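Local coordinates for flagellar biosynthetic protein FlhB (Shewanella putrefaciens CN-32, PDB 6Z0W), which probably serves in the flagellar type III export apparatus, where the whole membrane protein, represented here by its cytoplasmic domain, is thought to be required for rod formation, at residues Arg35-Val46 with Ile74-Ile84. Numbering follows the deposited sequence.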
ATOM      1  N   ARG A  35      11.934  -4.261 -13.181  1.00 38.68           N
ATOM      2  CA  ARG A  35      12.718  -3.500 -12.225  1.00 44.26           C
ATOM      3  C   ARG A  35      12.977  -4.279 -10.941  1.00 41.60           C
ATOM      4  O   ARG A  35      14.097  -4.250 -10.423  1.00 40.71           O
ATOM      5  CB  ARG A  35      11.995  -2.183 -11.888  1.00 50.76           C
ATOM      6  CG  ARG A  35      12.880  -0.964 -11.668  1.00 60.86           C
ATOM      7  CD  ARG A  35      12.241   0.055 -10.661  1.00 64.08           C
ATOM      8  NE  ARG A  35      12.229  -0.446  -9.280  1.00 62.66           N
ATOM      9  CZ  ARG A  35      12.241   0.306  -8.180  1.00 63.90           C
ATOM     10  NH1 ARG A  35      12.266   1.629  -8.262  1.00 65.93           N
ATOM     11  NH2 ARG A  35      12.233  -0.273  -6.981  1.00 64.02           N
ATOM     12  N   SER A  36      11.974  -4.984 -10.413  1.00 37.71           N
ATOM     13  CA  SER A  36      12.145  -5.663  -9.129  1.00 41.57           C
ATOM     14  C   SER A  36      11.222  -6.868  -9.039  1.00 37.75           C
ATOM     15  O   SER A  36      10.067  -6.821  -9.478  1.00 37.77           O
ATOM     16  CB  SER A  36      11.846  -4.727  -7.952  1.00 44.47           C
ATOM     17  OG  SER A  36      12.299  -3.425  -8.255  1.00 51.33           O
ATOM     18  N   ALA A  37      11.745  -7.934  -8.432  1.00 35.83           N
ATOM     19  CA  ALA A  37      10.922  -9.099  -8.153  1.00 34.07           C
ATOM     20  C   ALA A  37       9.797  -8.757  -7.180  1.00 34.66           C
ATOM     21  O   ALA A  37       8.694  -9.317  -7.278  1.00 31.12           O
ATOM     22  CB  ALA A  37      11.803 -10.227  -7.595  1.00 35.41           C
ATOM     23  N   ALA A  38      10.049  -7.832  -6.211  1.00 36.05           N
ATOM     24  CA  ALA A  38       8.973  -7.563  -5.251  1.00 36.12           C
ATOM     25  C   ALA A  38       8.274  -6.228  -5.545  1.00 36.37           C
ATOM     26  O   ALA A  38       8.898  -5.297  -6.064  1.00 33.03           O
ATOM     27  CB  ALA A  38       9.518  -7.530  -3.823  1.00 37.42           C
ATOM     28  N   PRO A  39       6.986  -6.090  -5.210  1.00 34.37           N
ATOM     29  CA  PRO A  39       6.340  -4.785  -5.366  1.00 34.01           C
ATOM     30  C   PRO A  39       7.107  -3.734  -4.579  1.00 34.78           C
ATOM     31  O   PRO A  39       7.787  -4.034  -3.592  1.00 33.19           O
ATOM     32  CB  PRO A  39       4.937  -5.002  -4.785  1.00 35.91           C
ATOM     33  CG  PRO A  39       4.721  -6.482  -4.785  1.00 35.34           C
ATOM     34  CD  PRO A  39       6.096  -7.067  -4.550  1.00 33.25           C
ATOM     35  N   PHE A  40       7.010  -2.497  -5.036  1.00 30.24           N
ATOM     36  CA  PHE A  40       7.676  -1.396  -4.367  1.00 32.18           C
ATOM     37  C   PHE A  40       6.697  -0.256  -4.103  1.00 33.13           C
ATOM     38  O   PHE A  40       5.664  -0.115  -4.764  1.00 31.57           O
ATOM     39  CB  PHE A  40       8.883  -0.868  -5.169  1.00 36.12           C
ATOM     40  CG  PHE A  40       8.650  -0.760  -6.659  1.00 40.24           C
ATOM     41  CD1 PHE A  40       8.322   0.460  -7.256  1.00 39.32           C
ATOM     42  CD2 PHE A  40       8.806  -1.878  -7.473  1.00 41.33           C
ATOM     43  CE1 PHE A  40       8.120   0.536  -8.639  1.00 41.23           C
ATOM     44  CE2 PHE A  40       8.615  -1.800  -8.829  1.00 40.43           C
ATOM     45  CZ  PHE A  40       8.277  -0.598  -9.418  1.00 40.69           C
ATOM     46  N   VAL A  41       7.057   0.584  -3.136  1.00 34.88           N
ATOM     47  CA  VAL A  41       6.212   1.710  -2.748  1.00 31.43           C
ATOM     48  C   VAL A  41       6.672   2.930  -3.536  1.00 31.43           C
ATOM     49  O   VAL A  41       7.853   3.280  -3.498  1.00 35.48           O
ATOM     50  CB  VAL A  41       6.290   1.953  -1.231  1.00 32.12           C
ATOM     51  CG1 VAL A  41       5.754   3.317  -0.865  1.00 29.12           C
ATOM     52  CG2 VAL A  41       5.544   0.823  -0.484  1.00 32.73           C
ATOM     53  N   ILE A  42       5.754   3.580  -4.254  1.00 30.96           N
ATOM     54  CA  ILE A  42       6.104   4.779  -5.021  1.00 30.50           C
ATOM     55  C   ILE A  42       5.500   6.043  -4.434  1.00 32.79           C
ATOM     56  O   ILE A  42       5.895   7.152  -4.846  1.00 33.46           O
ATOM     57  CB  ILE A  42       5.706   4.645  -6.506  1.00 29.72           C
ATOM     58  CG1 ILE A  42       4.192   4.465  -6.624  1.00 28.00           C
ATOM     59  CG2 ILE A  42       6.382   3.449  -7.115  1.00 29.06           C
ATOM     60  CD1 ILE A  42       3.741   4.356  -8.062  1.00 29.20           C
ATOM     61  N   ALA A  43       4.588   5.921  -3.470  1.00 33.29           N
ATOM     62  CA  ALA A  43       4.116   7.057  -2.688  1.00 33.35           C
ATOM     63  C   ALA A  43       3.581   6.535  -1.356  1.00 33.53           C
ATOM     64  O   ALA A  43       3.069   5.413  -1.285  1.00 36.11           O
ATOM     65  CB  ALA A  43       3.029   7.843  -3.439  1.00 33.92           C
ATOM     66  N   LYS A  44       3.714   7.344  -0.306  1.00 33.74           N
ATOM     67  CA  LYS A  44       3.138   6.995   0.975  1.00 32.66           C
ATOM     68  C   LYS A  44       2.922   8.264   1.787  1.00 35.20           C
ATOM     69  O   LYS A  44       3.613   9.262   1.599  1.00 36.14           O
ATOM     70  CB  LYS A  44       4.029   6.006   1.753  1.00 31.95           C
ATOM     71  CG  LYS A  44       5.294   6.581   2.400  1.00 36.07           C
ATOM     72  CD  LYS A  44       5.900   5.451   3.256  1.00 39.10           C
ATOM     73  CE  LYS A  44       7.083   5.827   4.123  1.00 37.85           C
ATOM     74  NZ  LYS A  44       7.685   4.582   4.724  1.00 36.14           N
ATOM     75  N   GLY A  45       1.952   8.210   2.693  1.00 34.03           N
ATOM     76  CA  GLY A  45       1.677   9.338   3.565  1.00 35.15           C
ATOM     77  C   GLY A  45       0.680   8.940   4.623  1.00 35.88           C
ATOM     78  O   GLY A  45      -0.007   7.915   4.514  1.00 36.04           O
ATOM     79  N   VAL A  46       0.619   9.752   5.665  1.00 40.04           N
ATOM     80  CA  VAL A  46      -0.408   9.541   6.659  1.00 41.87           C
ATOM     81  C   VAL A  46      -1.349  10.726   6.629  1.00 46.71           C
ATOM     82  O   VAL A  46      -1.061  11.785   6.050  1.00 45.96           O
ATOM     83  CB  VAL A  46       0.150   9.317   8.081  1.00 43.21           C
ATOM     84  CG1 VAL A  46       1.015   8.056   8.119  1.00 38.98           C
ATOM     85  CG2 VAL A  46       0.912  10.573   8.577  1.00 46.32           C
ATOM     86  N   ILE A  74       3.241  -2.056   5.674  1.00 35.39           N
ATOM     87  CA  ILE A  74       3.984  -1.549   4.521  1.00 35.58           C
ATOM     88  C   ILE A  74       4.591  -0.191   4.843  1.00 36.23           C
ATOM     89  O   ILE A  74       5.789   0.038   4.646  1.00 34.78           O
ATOM     90  CB  ILE A  74       3.080  -1.456   3.281  1.00 35.96           C
ATOM     91  CG1 ILE A  74       2.656  -2.823   2.776  1.00 33.40           C
ATOM     92  CG2 ILE A  74       3.811  -0.739   2.160  1.00 34.97           C
ATOM     93  CD1 ILE A  74       1.516  -2.728   1.799  1.00 29.90           C
ATOM     94  N   TYR A  75       3.761   0.740   5.326  1.00 38.90           N
ATOM     95  CA  TYR A  75       4.229   2.096   5.600  1.00 37.95           C
ATOM     96  C   TYR A  75       5.451   2.085   6.517  1.00 38.72           C
ATOM     97  O   TYR A  75       6.449   2.772   6.246  1.00 37.24           O
ATOM     98  CB  TYR A  75       3.099   2.923   6.218  1.00 38.31           C
ATOM     99  CG  TYR A  75       3.447   4.393   6.379  1.00 37.84           C
ATOM    100  CD1 TYR A  75       3.062   5.318   5.420  1.00 35.76           C
ATOM    101  CD2 TYR A  75       4.187   4.847   7.477  1.00 40.86           C
ATOM    102  CE1 TYR A  75       3.388   6.654   5.543  1.00 44.46           C
ATOM    103  CE2 TYR A  75       4.517   6.202   7.619  1.00 46.55           C
ATOM    104  CZ  TYR A  75       4.114   7.097   6.648  1.00 49.67           C
ATOM    105  OH  TYR A  75       4.418   8.441   6.743  1.00 57.21           O
ATOM    106  N   HIS A  76       5.402   1.273   7.582  1.00 38.57           N
ATOM    107  CA  HIS A  76       6.437   1.278   8.614  1.00 42.49           C
ATOM    108  C   HIS A  76       7.735   0.635   8.173  1.00 40.48           C
ATOM    109  O   HIS A  76       8.768   0.908   8.795  1.00 41.94           O
ATOM    110  CB  HIS A  76       5.951   0.556   9.867  1.00 46.39           C
ATOM    111  CG  HIS A  76       4.827   1.253  10.556  1.00 54.75           C
ATOM    112  ND1 HIS A  76       3.808   0.572  11.187  1.00 56.15           N
ATOM    113  CD2 HIS A  76       4.558   2.567  10.708  1.00 55.85           C
ATOM    114  CE1 HIS A  76       2.959   1.441  11.700  1.00 56.53           C
ATOM    115  NE2 HIS A  76       3.391   2.657  11.423  1.00 58.14           N
ATOM    116  N   THR A  77       7.703  -0.201   7.125  1.00 39.13           N
ATOM    117  CA  THR A  77       8.808  -1.081   6.765  1.00 38.41           C
ATOM    118  C   THR A  77       9.394  -0.815   5.378  1.00 38.28           C
ATOM    119  O   THR A  77      10.355  -1.495   4.991  1.00 39.15           O
ATOM    120  CB  THR A  77       8.351  -2.544   6.815  1.00 36.02           C
ATOM    121  OG1 THR A  77       7.383  -2.777   5.782  1.00 35.98           O
ATOM    122  CG2 THR A  77       7.761  -2.907   8.169  1.00 32.38           C
ATOM    123  N   THR A  78       8.842   0.134   4.621  1.00 34.89           N
ATOM    124  CA  THR A  78       9.195   0.343   3.221  1.00 33.67           C
ATOM    125  C   THR A  78       9.308   1.836   2.957  1.00 35.99           C
ATOM    126  O   THR A  78       8.279   2.526   2.954  1.00 39.29           O
ATOM    127  CB  THR A  78       8.123  -0.259   2.288  1.00 29.91           C
ATOM    128  OG1 THR A  78       7.776  -1.575   2.733  1.00 32.76           O
ATOM    129  CG2 THR A  78       8.632  -0.318   0.837  1.00 28.10           C
ATOM    130  N   LYS A  79      10.531   2.330   2.706  1.00 35.43           N
ATOM    131  CA  LYS A  79      10.690   3.707   2.247  1.00 40.77           C
ATOM    132  C   LYS A  79      10.236   3.880   0.795  1.00 39.22           C
ATOM    133  O   LYS A  79      10.068   2.915   0.047  1.00 41.61           O
ATOM    134  CB  LYS A  79      12.136   4.170   2.326  1.00 48.29           C
ATOM    135  CG  LYS A  79      12.934   3.768   3.516  1.00 53.80           C
ATOM    136  CD  LYS A  79      14.074   4.742   3.621  1.00 58.89           C
ATOM    137  CE  LYS A  79      14.703   4.708   4.998  1.00 63.45           C
ATOM    138  NZ  LYS A  79      15.997   5.466   5.090  1.00 66.43           N
ATOM    139  N   LEU A  80      10.116   5.141   0.379  1.00 37.52           N
ATOM    140  CA  LEU A  80       9.780   5.460  -0.996  1.00 41.01           C
ATOM    141  C   LEU A  80      10.760   4.797  -1.952  1.00 41.51           C
ATOM    142  O   LEU A  80      11.972   4.810  -1.720  1.00 42.46           O
ATOM    143  CB  LEU A  80       9.807   6.967  -1.189  1.00 44.95           C
ATOM    144  CG  LEU A  80       8.599   7.671  -0.605  1.00 47.17           C
ATOM    145  CD1 LEU A  80       8.787   9.193  -0.640  1.00 47.84           C
ATOM    146  CD2 LEU A  80       7.396   7.241  -1.430  1.00 45.00           C
ATOM    147  N   ASP A  81      10.224   4.200  -3.013  1.00 42.35           N
ATOM    148  CA  ASP A  81      10.988   3.579  -4.088  1.00 47.50           C
ATOM    149  C   ASP A  81      11.708   2.313  -3.635  1.00 46.08           C
ATOM    150  O   ASP A  81      12.592   1.823  -4.330  1.00 49.53           O
ATOM    151  CB  ASP A  81      11.970   4.586  -4.713  1.00 54.63           C
ATOM    152  CG  ASP A  81      11.282   5.898  -5.142  1.00 61.93           C
ATOM    153  OD1 ASP A  81      10.061   5.881  -5.429  1.00 62.91           O
ATOM    154  OD2 ASP A  81      11.958   6.955  -5.195  1.00 66.23           O
ATOM    155  N   GLN A  82      11.302   1.735  -2.511  1.00 40.63           N
ATOM    156  CA  GLN A  82      11.913   0.540  -1.954  1.00 41.21           C
ATOM    157  C   GLN A  82      10.945  -0.640  -2.069  1.00 39.03           C
ATOM    158  O   GLN A  82       9.723  -0.467  -2.026  1.00 36.20           O
ATOM    159  CB  GLN A  82      12.312   0.780  -0.482  1.00 45.87           C
ATOM    160  CG  GLN A  82      13.169  -0.319   0.143  1.00 51.07           C
ATOM    161  CD  GLN A  82      13.406  -0.167   1.666  1.00 55.02           C
ATOM    162  OE1 GLN A  82      12.634   0.486   2.398  1.00 48.91           O
ATOM    163  NE2 GLN A  82      14.500  -0.776   2.138  1.00 60.28           N
ATOM    164  N   GLN A  83      11.493  -1.849  -2.265  1.00 38.75           N
ATOM    165  CA  GLN A  83      10.655  -3.042  -2.232  1.00 40.25           C
ATOM    166  C   GLN A  83      10.147  -3.326  -0.826  1.00 34.56           C
ATOM    167  O   GLN A  83      10.852  -3.130   0.170  1.00 33.87           O
ATOM    168  CB  GLN A  83      11.419  -4.270  -2.756  1.00 45.00           C
ATOM    169  CG  GLN A  83      12.340  -3.941  -3.910  1.00 48.57           C
ATOM    170  CD  GLN A  83      13.046  -5.153  -4.494  1.00 49.44           C
ATOM    171  OE1 GLN A  83      12.421  -6.175  -4.806  1.00 49.62           O
ATOM    172  NE2 GLN A  83      14.367  -5.053  -4.618  1.00 46.65           N
ATOM    173  N   ILE A  84       8.900  -3.777  -0.750  1.00 34.17           N
ATOM    174  CA  ILE A  84       8.326  -4.267   0.504  1.00 35.50           C
ATOM    175  C   ILE A  84       9.192  -5.399   1.048  1.00 38.25           C
ATOM    176  O   ILE A  84       9.848  -6.112   0.270  1.00 38.03           O
ATOM    177  CB  ILE A  84       6.884  -4.770   0.315  1.00 32.20           C
ATOM    178  CG1 ILE A  84       6.885  -5.930  -0.701  1.00 37.46           C
ATOM    179  CG2 ILE A  84       5.999  -3.634  -0.096  1.00 30.42           C
ATOM    180  CD1 ILE A  84       5.530  -6.597  -0.901  1.00 39.38           C
TER
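K44 reaches from strand 40-46, an outermost strand of the mixed sheet in the cytoplasmic domain of FlhB, to Y75 at the C-terminal end of helix 68-77. A chi1 of 75° folds CG back over the K44 backbone and sends the extended side chain across the Y75 ring. K44 CB and CG pass near CD1 and CE1 of Y75, and K44 CD lies over the face as a CH-pi contact, 3.9 Å from the Y75 ring centroid. K44 CE lies 3.7 Å from T78 O and 3.8 Å from Y75 O. K44 NZ bonds to Y75 O (2.7 Å), in its carbonyl plane, and to T78 O (2.8 Å), from above the plane. Lysine suits this place because its apolar stem can cover an aromatic ring while its cation meets the carbonyls of Y75, in the last turn of the helix, and of T78, just past its end; NZ also makes a cation-pi contact with the Y75 ring. V46 CG1 packs on the opposite face of that ring, and Y25 meets it edge-to-face.

The type II turn K79-Q82 and the residues after it run beside 39-41: D81 N bonds to V41 O, while V41 N to Q82 O and I84 N to P39 O flank the single F40-Q83 bridge. V41, beta-branched and compact, sets CG2 3.5 Å from both I74 CG2 and T78 CG2.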